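Local coordinates for chitin elicitor-binding protein (Oryza sativa subsp. japonica, PDB 5JCD), which binds chitin oligosaccharides of fungal cell walls at the rice cell surface and takes part in passing the elicitor signal on to defence responses, at residues A[15-20]-A[32-37]; A[25-30]-A[62-67]; A[81-86]-A[99-104]; A[114-119]-A[124-129]. All blocks are in the same frame, centred on the assembly; numbering follows the deposited sequence.

Contact 1 of 4, residues A[15-20]-A[32-37]; sequences SAILYT and ARFNTT
F34, on the last turn of helix 27-34, drives the edge of its ring into the face of Y19 on strand 12-20. With helix 39-45 and strand 63-72 following, this is a strand-helix-helix-strand order consistent with a LysM fold, and the contact packs its first helix on its first strand. CG of Y19 stands anti to the backbone N (chi1 -176°), which sends the ring across to the helix. From CB outward, CG lies 4.2 Å from F34 CZ, CD1, CE1 and CZ also have that atom as their nearest in F34, and Y19 CE1 comes closest to it at 3.8 Å. F34 CZ sits over the centre of the tyrosine ring, making a T-shaped pair with centroids 5.0 Å apart and planes at 74°. On the other flank, CD2 and CE2 lie nearest F34 CE2. The ring ends at OH, which receives only a weak bond from R33 NH1, 2.8 Å away with an N-H...O angle of 119°; the arginine is poorly ordered. The firmer partner of the hydroxyl is the carbonyl oxygen of V100 in LysM 1. Further back along the strand, I17 also reaches the phenylalanine, its CD1 lying 3.8 Å from F34 CE1.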
# COMPACT_ATOMS: atom_id res chain seq x y z
N SER A 15 7.79 -2.96 4.03
CA SER A 15 6.47 -2.37 4.32
C SER A 15 5.39 -3.24 3.72
O SER A 15 5.67 -4.30 3.14
CB SER A 15 6.34 -0.98 3.69
OG SER A 15 7.21 -0.04 4.27
N ALA A 16 4.14 -2.80 3.84
CA ALA A 16 3.01 -3.51 3.25
C ALA A 16 1.81 -2.61 2.93
O ALA A 16 1.67 -1.54 3.52
CB ALA A 16 2.55 -4.66 4.18
N ILE A 17 0.95 -3.06 2.02
CA ILE A 17 -0.40 -2.52 1.92
C ILE A 17 -1.37 -3.63 2.29
O ILE A 17 -1.12 -4.80 2.00
CB ILE A 17 -0.78 -2.00 0.49
CG1 ILE A 17 -0.64 -3.14 -0.55
CG2 ILE A 17 0.06 -0.78 0.11
CD1 ILE A 17 -1.07 -2.77 -2.03
N LEU A 18 -2.48 -3.27 2.92
CA LEU A 18 -3.55 -4.25 3.08
C LEU A 18 -4.41 -4.12 1.81
O LEU A 18 -5.15 -3.15 1.64
CB LEU A 18 -4.36 -3.99 4.35
CG LEU A 18 -5.47 -5.01 4.60
CD1 LEU A 18 -4.87 -6.41 4.88
CD2 LEU A 18 -6.42 -4.58 5.72
N TYR A 19 -4.26 -5.07 0.90
CA TYR A 19 -4.88 -4.94 -0.42
C TYR A 19 -6.28 -5.52 -0.45
O TYR A 19 -6.50 -6.64 -0.01
CB TYR A 19 -4.01 -5.64 -1.48
CG TYR A 19 -4.50 -5.50 -2.90
CD1 TYR A 19 -4.57 -4.25 -3.51
CD2 TYR A 19 -4.83 -6.62 -3.66
CE1 TYR A 19 -4.99 -4.11 -4.81
CE2 TYR A 19 -5.25 -6.49 -4.98
CZ TYR A 19 -5.33 -5.22 -5.54
OH TYR A 19 -5.74 -5.04 -6.83
N THR A 20 -7.22 -4.73 -0.98
CA THR A 20 -8.58 -5.22 -1.19
C THR A 20 -8.67 -5.66 -2.63
O THR A 20 -8.53 -4.84 -3.54
CB THR A 20 -9.65 -4.13 -0.93
OG1 THR A 20 -9.57 -3.70 0.43
CG2 THR A 20 -11.05 -4.69 -1.22
N ALA A 32 2.25 -12.16 -9.11
CA ALA A 32 2.53 -11.70 -10.46
C ALA A 32 2.21 -10.22 -10.71
O ALA A 32 3.05 -9.48 -11.23
CB ALA A 32 1.80 -12.57 -11.48
N ARG A 33 1.01 -9.77 -10.34
CA ARG A 33 0.63 -8.38 -10.57
C ARG A 33 1.56 -7.44 -9.79
O ARG A 33 1.95 -6.38 -10.27
CB ARG A 33 -0.82 -8.12 -10.12
CG ARG A 33 -1.25 -6.62 -10.09
CD ARG A 33 -2.70 -6.47 -9.56
NE ARG A 33 -3.51 -7.60 -9.99
CZ ARG A 33 -4.68 -7.93 -9.45
NH1 ARG A 33 -5.20 -7.23 -8.45
NH2 ARG A 33 -5.32 -9.00 -9.92
N PHE A 34 1.93 -7.87 -8.60
CA PHE A 34 2.72 -7.01 -7.74
C PHE A 34 4.21 -7.20 -7.94
O PHE A 34 4.92 -6.21 -8.17
CB PHE A 34 2.26 -7.15 -6.27
CG PHE A 34 1.02 -6.37 -5.98
CD1 PHE A 34 1.09 -5.05 -5.56
CD2 PHE A 34 -0.24 -6.94 -6.17
CE1 PHE A 34 -0.06 -4.30 -5.31
CE2 PHE A 34 -1.40 -6.19 -5.94
CZ PHE A 34 -1.31 -4.87 -5.51
N ASN A 35 4.65 -8.45 -7.93
CA ASN A 35 6.06 -8.80 -8.15
C ASN A 35 6.98 -8.07 -7.16
O ASN A 35 8.08 -7.65 -7.51
CB ASN A 35 6.48 -8.54 -9.60
CG ASN A 35 7.69 -9.36 -10.01
OD1 ASN A 35 7.92 -10.45 -9.48
ND2 ASN A 35 8.47 -8.84 -10.97
N THR A 36 6.51 -7.92 -5.93
CA THR A 36 7.24 -7.17 -4.92
C THR A 36 7.78 -8.08 -3.83
O THR A 36 8.56 -7.66 -2.98
CB THR A 36 6.32 -6.16 -4.23
OG1 THR A 36 5.20 -6.85 -3.65
CG2 THR A 36 5.84 -5.14 -5.24
N THR A 37 7.37 -9.33 -3.90
CA THR A 37 7.67 -10.30 -2.87
C THR A 37 7.54 -11.67 -3.53
O THR A 37 6.98 -11.77 -4.61
CB THR A 37 6.68 -10.17 -1.67
OG1 THR A 37 6.96 -11.17 -0.69
CG2 THR A 37 5.24 -10.35 -2.11

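Contact 2 of 4, residues A[25-30]-A[62-67]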
# COMPACT_ATOMS: atom_id res chain seq x y z
N THR A 25 -9.34 -13.89 -7.28
CA THR A 25 -8.04 -14.14 -7.88
C THR A 25 -7.34 -15.17 -7.02
O THR A 25 -7.96 -15.86 -6.20
CB THR A 25 -7.20 -12.83 -8.00
OG1 THR A 25 -5.92 -13.12 -8.56
CG2 THR A 25 -7.00 -12.18 -6.66
N THR A 26 -6.03 -15.28 -7.18
CA THR A 26 -5.28 -16.23 -6.37
C THR A 26 -4.00 -15.57 -5.87
O THR A 26 -3.57 -14.56 -6.42
CB THR A 26 -4.88 -17.45 -7.23
OG1 THR A 26 -3.96 -17.02 -8.24
CG2 THR A 26 -6.11 -18.07 -7.90
N TYR A 27 -3.37 -16.18 -4.87
CA TYR A 27 -2.08 -15.68 -4.38
C TYR A 27 -1.05 -15.60 -5.50
O TYR A 27 -0.32 -14.62 -5.59
CB TYR A 27 -1.58 -16.47 -3.16
CG TYR A 27 -2.24 -16.03 -1.84
CD1 TYR A 27 -3.50 -16.48 -1.46
CD2 TYR A 27 -1.60 -15.12 -1.00
CE1 TYR A 27 -4.09 -16.05 -0.27
CE2 TYR A 27 -2.19 -14.69 0.17
CZ TYR A 27 -3.44 -15.15 0.53
OH TYR A 27 -4.01 -14.72 1.71
N GLY A 28 -1.04 -16.60 -6.39
CA GLY A 28 -0.11 -16.62 -7.52
C GLY A 28 -0.24 -15.42 -8.43
O GLY A 28 0.76 -14.84 -8.86
N ASN A 29 -1.48 -15.02 -8.73
CA ASN A 29 -1.72 -13.83 -9.54
C ASN A 29 -1.29 -12.53 -8.88
O ASN A 29 -0.80 -11.60 -9.54
CB ASN A 29 -3.19 -13.72 -9.91
CG ASN A 29 -3.54 -14.60 -11.05
OD1 ASN A 29 -4.50 -15.37 -10.98
ND2 ASN A 29 -2.78 -14.51 -12.13
N LEU A 30 -1.51 -12.44 -7.58
CA LEU A 30 -1.12 -11.28 -6.80
C LEU A 30 0.40 -11.16 -6.84
O LEU A 30 0.94 -10.09 -7.09
CB LEU A 30 -1.65 -11.40 -5.36
CG LEU A 30 -3.16 -11.18 -5.23
CD1 LEU A 30 -3.68 -11.43 -3.81
CD2 LEU A 30 -3.44 -9.75 -5.63
N SER A 62 -12.17 -9.18 -0.64
CA SER A 62 -11.45 -9.61 0.57
C SER A 62 -10.07 -9.01 0.57
O SER A 62 -9.58 -8.57 -0.47
CB SER A 62 -11.35 -11.13 0.64
OG SER A 62 -10.31 -11.61 -0.18
N THR A 63 -9.43 -8.98 1.74
CA THR A 63 -8.14 -8.29 1.86
C THR A 63 -6.96 -9.25 1.91
O THR A 63 -7.08 -10.37 2.37
CB THR A 63 -8.09 -7.41 3.12
OG1 THR A 63 -8.24 -8.22 4.28
CG2 THR A 63 -9.22 -6.36 3.08
N VAL A 64 -5.82 -8.78 1.42
CA VAL A 64 -4.59 -9.53 1.45
C VAL A 64 -3.47 -8.59 1.79
O VAL A 64 -3.32 -7.54 1.18
CB VAL A 64 -4.23 -10.15 0.07
CG1 VAL A 64 -2.93 -10.97 0.16
CG2 VAL A 64 -5.36 -10.99 -0.44
N LYS A 65 -2.65 -8.99 2.75
CA LYS A 65 -1.49 -8.22 3.11
C LYS A 65 -0.41 -8.42 2.07
O LYS A 65 0.05 -9.53 1.85
CB LYS A 65 -1.00 -8.70 4.46
CG LYS A 65 -0.19 -7.68 5.25
CD LYS A 65 -0.01 -8.21 6.67
CE LYS A 65 0.58 -7.20 7.63
NZ LYS A 65 1.93 -6.77 7.24
N ILE A 66 0.04 -7.35 1.46
CA ILE A 66 1.07 -7.47 0.44
C ILE A 66 2.32 -6.70 0.86
O ILE A 66 2.29 -5.50 0.96
CB ILE A 66 0.56 -7.02 -0.95
CG1 ILE A 66 -0.68 -7.86 -1.32
CG2 ILE A 66 1.67 -7.13 -2.00
CD1 ILE A 66 -1.24 -7.60 -2.66
N PRO A 67 3.41 -7.44 1.16
CA PRO A 67 4.72 -6.89 1.56
C PRO A 67 5.53 -6.43 0.38
O PRO A 67 5.37 -6.95 -0.72
CB PRO A 67 5.42 -8.08 2.25
CG PRO A 67 4.64 -9.29 1.93
CD PRO A 67 3.41 -8.91 1.12
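V64 is the knob here: its two methyls project from strand 63-72 against L30 and Y27, neighbours one turn apart on helix 27-34. V64 CG2 meets L30 CD1 head on, tip to tip, at 3.8 Å. The other methyl, V64 CG1, fits into the notch between the two helix residues, 3.8 Å from Y27 CE2 and 4.1 Å from L30 CD1. The tyrosine slants past this methyl. The fork of L30 spans two inward-facing residues of the strand: chi2 of 175° extends CD1 toward V64 and leaves CD2 turned to I66, whose CD1 is 4.3 Å from L30 CD2. Between V64 and I66, K65 points away from the helix. T26, the N-cap just ahead of helix 27-34, accepts with OG1 from N29 N at 3.2 Å in a nearly straight bond of 163°. The interface is purely apolar and buried, and it packs the first helix on the last strand of a strand-helix-helix-strand unit, consistent with a LysM fold. Around it, L42 of helix 39-45 touches both Y27 and L30, V58 of strand 57-58 packs on Y27, L30 and V64, and Y19 of strand 12-20 lies against L30 and I66.

Contact 3 of 4, residues A[81-86]-A[99-104]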
# COMPACT_ATOMS: atom_id res chain seq x y z
N ARG A 81 10.50 1.08 -7.04
CA ARG A 81 10.40 0.84 -8.49
C ARG A 81 9.51 -0.34 -8.85
O ARG A 81 9.52 -0.79 -9.98
CB ARG A 81 11.78 0.75 -9.15
CG ARG A 81 12.64 1.98 -8.90
CD ARG A 81 12.11 3.19 -9.65
NE ARG A 81 12.57 4.47 -9.09
CZ ARG A 81 12.56 5.62 -9.75
NH1 ARG A 81 12.13 5.67 -11.01
NH2 ARG A 81 12.99 6.73 -9.16
N LEU A 82 8.73 -0.82 -7.88
CA LEU A 82 7.73 -1.86 -8.06
C LEU A 82 6.51 -1.44 -7.27
O LEU A 82 6.64 -0.64 -6.33
CB LEU A 82 8.24 -3.19 -7.52
CG LEU A 82 9.36 -3.80 -8.35
CD1 LEU A 82 10.06 -4.92 -7.59
CD2 LEU A 82 8.77 -4.32 -9.66
N PRO A 83 5.32 -1.94 -7.63
CA PRO A 83 5.03 -2.80 -8.77
C PRO A 83 4.98 -2.04 -10.10
O PRO A 83 4.92 -0.81 -10.11
CB PRO A 83 3.64 -3.33 -8.43
CG PRO A 83 3.02 -2.27 -7.66
CD PRO A 83 4.11 -1.63 -6.86
N ILE A 84 5.03 -2.78 -11.20
CA ILE A 84 4.96 -2.20 -12.54
C ILE A 84 3.58 -2.43 -13.15
O ILE A 84 3.08 -3.56 -13.13
CB ILE A 84 6.03 -2.83 -13.45
CG1 ILE A 84 7.37 -2.16 -13.17
CG2 ILE A 84 5.67 -2.68 -14.92
CD1 ILE A 84 7.27 -0.68 -13.25
N TYR A 85 2.96 -1.38 -13.67
CA TYR A 85 1.66 -1.54 -14.30
C TYR A 85 1.68 -1.21 -15.79
O TYR A 85 2.12 -0.13 -16.21
CB TYR A 85 0.59 -0.70 -13.60
CG TYR A 85 -0.79 -0.94 -14.15
CD1 TYR A 85 -1.59 -1.97 -13.66
CD2 TYR A 85 -1.29 -0.16 -15.20
CE1 TYR A 85 -2.85 -2.20 -14.19
CE2 TYR A 85 -2.54 -0.38 -15.72
CZ TYR A 85 -3.32 -1.40 -15.22
OH TYR A 85 -4.58 -1.60 -15.77
N VAL A 86 1.19 -2.15 -16.60
CA VAL A 86 1.07 -1.95 -18.04
C VAL A 86 -0.30 -1.38 -18.45
O VAL A 86 -1.34 -2.01 -18.26
CB VAL A 86 1.39 -3.25 -18.81
CG1 VAL A 86 2.85 -3.59 -18.65
CG2 VAL A 86 0.55 -4.41 -18.28
N ASN A 99 -9.29 1.90 -9.06
CA ASN A 99 -9.91 0.61 -9.33
C ASN A 99 -8.93 -0.55 -9.32
O ASN A 99 -9.35 -1.71 -9.23
CB ASN A 99 -10.68 0.65 -10.65
CG ASN A 99 -11.67 1.80 -10.70
OD1 ASN A 99 -12.25 2.17 -9.70
ND2 ASN A 99 -11.80 2.42 -11.87
N VAL A 100 -7.64 -0.27 -9.47
CA VAL A 100 -6.64 -1.33 -9.35
C VAL A 100 -5.86 -1.29 -8.02
O VAL A 100 -5.63 -2.33 -7.39
CB VAL A 100 -5.67 -1.31 -10.53
CG1 VAL A 100 -4.78 -2.56 -10.51
CG2 VAL A 100 -6.45 -1.26 -11.83
N PHE A 101 -5.48 -0.10 -7.58
CA PHE A 101 -4.64 0.05 -6.40
C PHE A 101 -5.32 0.73 -5.21
O PHE A 101 -4.66 1.43 -4.41
CB PHE A 101 -3.34 0.73 -6.79
CG PHE A 101 -2.57 -0.05 -7.81
CD1 PHE A 101 -1.87 -1.19 -7.44
CD2 PHE A 101 -2.58 0.32 -9.15
CE1 PHE A 101 -1.18 -1.93 -8.37
CE2 PHE A 101 -1.89 -0.41 -10.10
CZ PHE A 101 -1.18 -1.54 -9.71
N ASN A 102 -6.64 0.54 -5.11
CA ASN A 102 -7.36 0.88 -3.91
C ASN A 102 -7.27 2.37 -3.57
O ASN A 102 -7.52 2.77 -2.44
CB ASN A 102 -6.78 0.09 -2.70
CG ASN A 102 -7.04 -1.41 -2.77
OD1 ASN A 102 -6.61 -2.14 -1.88
ND2 ASN A 102 -7.76 -1.86 -3.78
N ALA A 103 -6.92 3.19 -4.55
CA ALA A 103 -6.59 4.60 -4.30
C ALA A 103 -5.50 4.78 -3.23
O ALA A 103 -5.46 5.81 -2.56
CB ALA A 103 -7.85 5.40 -3.93
N PHE A 104 -4.60 3.80 -3.10
CA PHE A 104 -3.43 4.00 -2.24
C PHE A 104 -2.53 5.08 -2.79
O PHE A 104 -1.73 5.66 -2.07
CB PHE A 104 -2.61 2.70 -2.03
CG PHE A 104 -3.19 1.79 -1.00
CD1 PHE A 104 -3.39 2.24 0.30
CD2 PHE A 104 -3.52 0.48 -1.32
CE1 PHE A 104 -3.93 1.40 1.27
CE2 PHE A 104 -4.07 -0.36 -0.36
CZ PHE A 104 -4.26 0.10 0.94
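P83 leads the first segment into the contact, its ring CG lying 4.3 Å from F101 CE1. A cis peptide bond precedes this proline, bending the chain just where it enters strand 84-86. I84 turns its side chain away from segment 99-104 and packs on T127 of the partner strand 127-129. Y85 turns back toward the helix end and carries most of the contact. A chi1 of -175° swings its ring over beside its own carbonyl carbon, where it meets V100 and F101. One corner of that ring, Y85 CD1, sits at the edge of the phenylalanine, 3.9 Å from F101 CE2. The two rings meet obliquely, their planes 82° apart and their centroids at 5.9 Å. This is LysM 1, where the opening strand of the strand-helix-helix-strand fold packs on the end of its first helix, 93-100. Y85 CE1 also meets V100 CG1 at 4.2 Å, and that same methyl lies over one face of the F101 ring, 3.6 Å above its plane toward the rim. Beyond the ring, Y85 OH is hydrogen-bonded to OD2 of D91, a residue that probably belongs to the chitin site. V86 then turns to T127, as I84 did.

Contact 4 of 4, residues A[114-119]-A[124-129]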
# COMPACT_ATOMS: atom_id res chain seq x y z
N ASN A 114 6.30 8.83 -12.76
CA ASN A 114 6.72 8.30 -14.05
C ASN A 114 7.22 9.39 -14.99
O ASN A 114 7.42 9.15 -16.18
CB ASN A 114 5.61 7.48 -14.69
CG ASN A 114 5.30 6.22 -13.91
OD1 ASN A 114 5.91 5.17 -14.12
ND2 ASN A 114 4.34 6.32 -12.98
N ASN A 115 7.42 10.58 -14.42
CA ASN A 115 8.04 11.74 -15.08
C ASN A 115 7.46 12.21 -16.40
O ASN A 115 7.37 13.41 -16.65
CB ASN A 115 9.54 11.47 -15.31
CG ASN A 115 10.38 11.80 -14.09
OD1 ASN A 115 9.99 12.63 -13.26
ND2 ASN A 115 11.53 11.14 -13.98
N ILE A 116 7.06 11.26 -17.24
CA ILE A 116 6.49 11.58 -18.55
C ILE A 116 5.13 12.30 -18.44
O ILE A 116 4.83 13.18 -19.26
CB ILE A 116 6.37 10.31 -19.43
CG1 ILE A 116 7.73 9.59 -19.51
CG2 ILE A 116 5.85 10.66 -20.81
CD1 ILE A 116 7.72 8.34 -20.37
N PRO A 117 4.29 11.93 -17.45
CA PRO A 117 3.06 12.73 -17.43
C PRO A 117 3.21 14.09 -16.74
O PRO A 117 3.65 14.18 -15.60
CB PRO A 117 2.05 11.84 -16.69
CG PRO A 117 2.79 10.65 -16.22
CD PRO A 117 4.23 10.77 -16.55
N ASP A 118 2.85 15.14 -17.48
CA ASP A 118 2.68 16.47 -16.93
C ASP A 118 1.19 16.76 -17.07
O ASP A 118 0.61 17.45 -16.23
CB ASP A 118 3.55 17.49 -17.65
CG ASP A 118 4.47 16.85 -18.66
OD1 ASP A 118 5.62 17.32 -18.81
OD2 ASP A 118 4.04 15.87 -19.31
N PRO A 119 0.58 16.28 -18.17
CA PRO A 119 -0.88 16.11 -18.11
C PRO A 119 -1.17 14.62 -18.26
O PRO A 119 -0.25 13.84 -18.45
CB PRO A 119 -1.38 16.89 -19.33
CG PRO A 119 -0.15 17.17 -20.19
CD PRO A 119 1.01 16.44 -19.57
N VAL A 124 -1.23 2.82 -24.40
CA VAL A 124 -1.43 1.41 -24.09
C VAL A 124 -0.13 0.59 -24.12
O VAL A 124 0.75 0.85 -24.96
CB VAL A 124 -2.43 0.80 -25.08
CG1 VAL A 124 -2.66 -0.68 -24.80
CG2 VAL A 124 -3.74 1.57 -25.01
N SER A 125 0.00 -0.34 -23.18
CA SER A 125 1.14 -1.27 -23.08
C SER A 125 2.41 -0.61 -22.54
O SER A 125 3.45 -1.27 -22.36
CB SER A 125 1.40 -2.01 -24.39
OG SER A 125 1.96 -3.29 -24.13
N GLN A 126 2.32 0.69 -22.29
CA GLN A 126 3.34 1.42 -21.57
C GLN A 126 3.44 0.89 -20.12
O GLN A 126 2.44 0.49 -19.53
CB GLN A 126 2.96 2.90 -21.54
CG GLN A 126 3.82 3.79 -20.66
CD GLN A 126 3.30 5.21 -20.61
OE1 GLN A 126 2.23 5.50 -21.15
NE2 GLN A 126 4.05 6.10 -19.99
N THR A 127 4.66 0.87 -19.57
CA THR A 127 4.84 0.44 -18.19
C THR A 127 4.88 1.63 -17.24
O THR A 127 5.60 2.61 -17.47
CB THR A 127 6.13 -0.36 -17.99
OG1 THR A 127 7.22 0.41 -18.49
CG2 THR A 127 6.07 -1.71 -18.71
N LEU A 128 4.11 1.53 -16.16
CA LEU A 128 4.05 2.58 -15.15
C LEU A 128 4.56 2.04 -13.81
O LEU A 128 4.22 0.92 -13.41
CB LEU A 128 2.61 3.08 -14.97
CG LEU A 128 1.82 3.68 -16.14
CD1 LEU A 128 0.36 3.86 -15.75
CD2 LEU A 128 2.43 5.02 -16.53
N TRP A 129 5.41 2.82 -13.14
CA TRP A 129 5.81 2.50 -11.77
C TRP A 129 4.73 3.02 -10.83
O TRP A 129 4.46 4.22 -10.81
CB TRP A 129 7.14 3.18 -11.42
CG TRP A 129 7.48 3.11 -9.95
CD1 TRP A 129 7.22 2.08 -9.08
CD2 TRP A 129 8.12 4.14 -9.16
NE1 TRP A 129 7.67 2.39 -7.82
CE2 TRP A 129 8.22 3.64 -7.84
CE3 TRP A 129 8.62 5.42 -9.45
CZ2 TRP A 129 8.81 4.38 -6.79
CZ3 TRP A 129 9.21 6.16 -8.41
CH2 TRP A 129 9.29 5.64 -7.09
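N114 and W129 are joined by a two-bond bridge in which one side-chain amide holds the backbone N-H and C=O of the same residue. OD1 of N114 accepts from W129 N at 2.6 Å, with an N-H...O angle of 160°; the donor lies in the carbonyl plane, on a lone pair. In return N114 ND2 donates a hydrogen bond to W129 O at 3.0 Å, tilted 26° from the plane of the W129 carbonyl. I110 O, in helix 107-113, is a second acceptor for ND2. With chi1 at -66°, the amide swings from the end of that helix across to strand 127-129, where L128 CD2 lies 4.1 Å from N114 CG. Farther out, I116 CD1 brushes Q126 NE2 at 4.3 Å, while Q126 OE1 accepts from N123 N. The indole NE1 of W129 leads away from N114 and donates to S79 O. L128 pairs by its backbone with Y85. N114 and T127 both belong to the chitin site of this LysM. Tied by three bonds, the amide of N114 has its rotation fixed and its polar atoms engaged within the protein, consistent with its shaping the site by holding helix end and strand in place.

Overall arrangement
From the N terminus, strand 12-20 runs into helix 27-34, and contact 1 closes that short loop. Contact 2 opens within it, at 25-30, and closes at strand 63-72, so the two cross along the chain; they share the helix, and their strands are neighbours in the large mixed sheet. Contacts 3 and 4 come afterwards in series, each closing a short loop inside LysM 1. Their strands 84-86 and 127-129 pair antiparallel, Y85 with L128. Contact 1 joins strand 12-20 and helix 27-34 to LysM 1: T20 N bonds N102 OD1, and F34 O packs on P83 CB. Contact 4 is farthest out, its centre about 25 Å from that of contact 2.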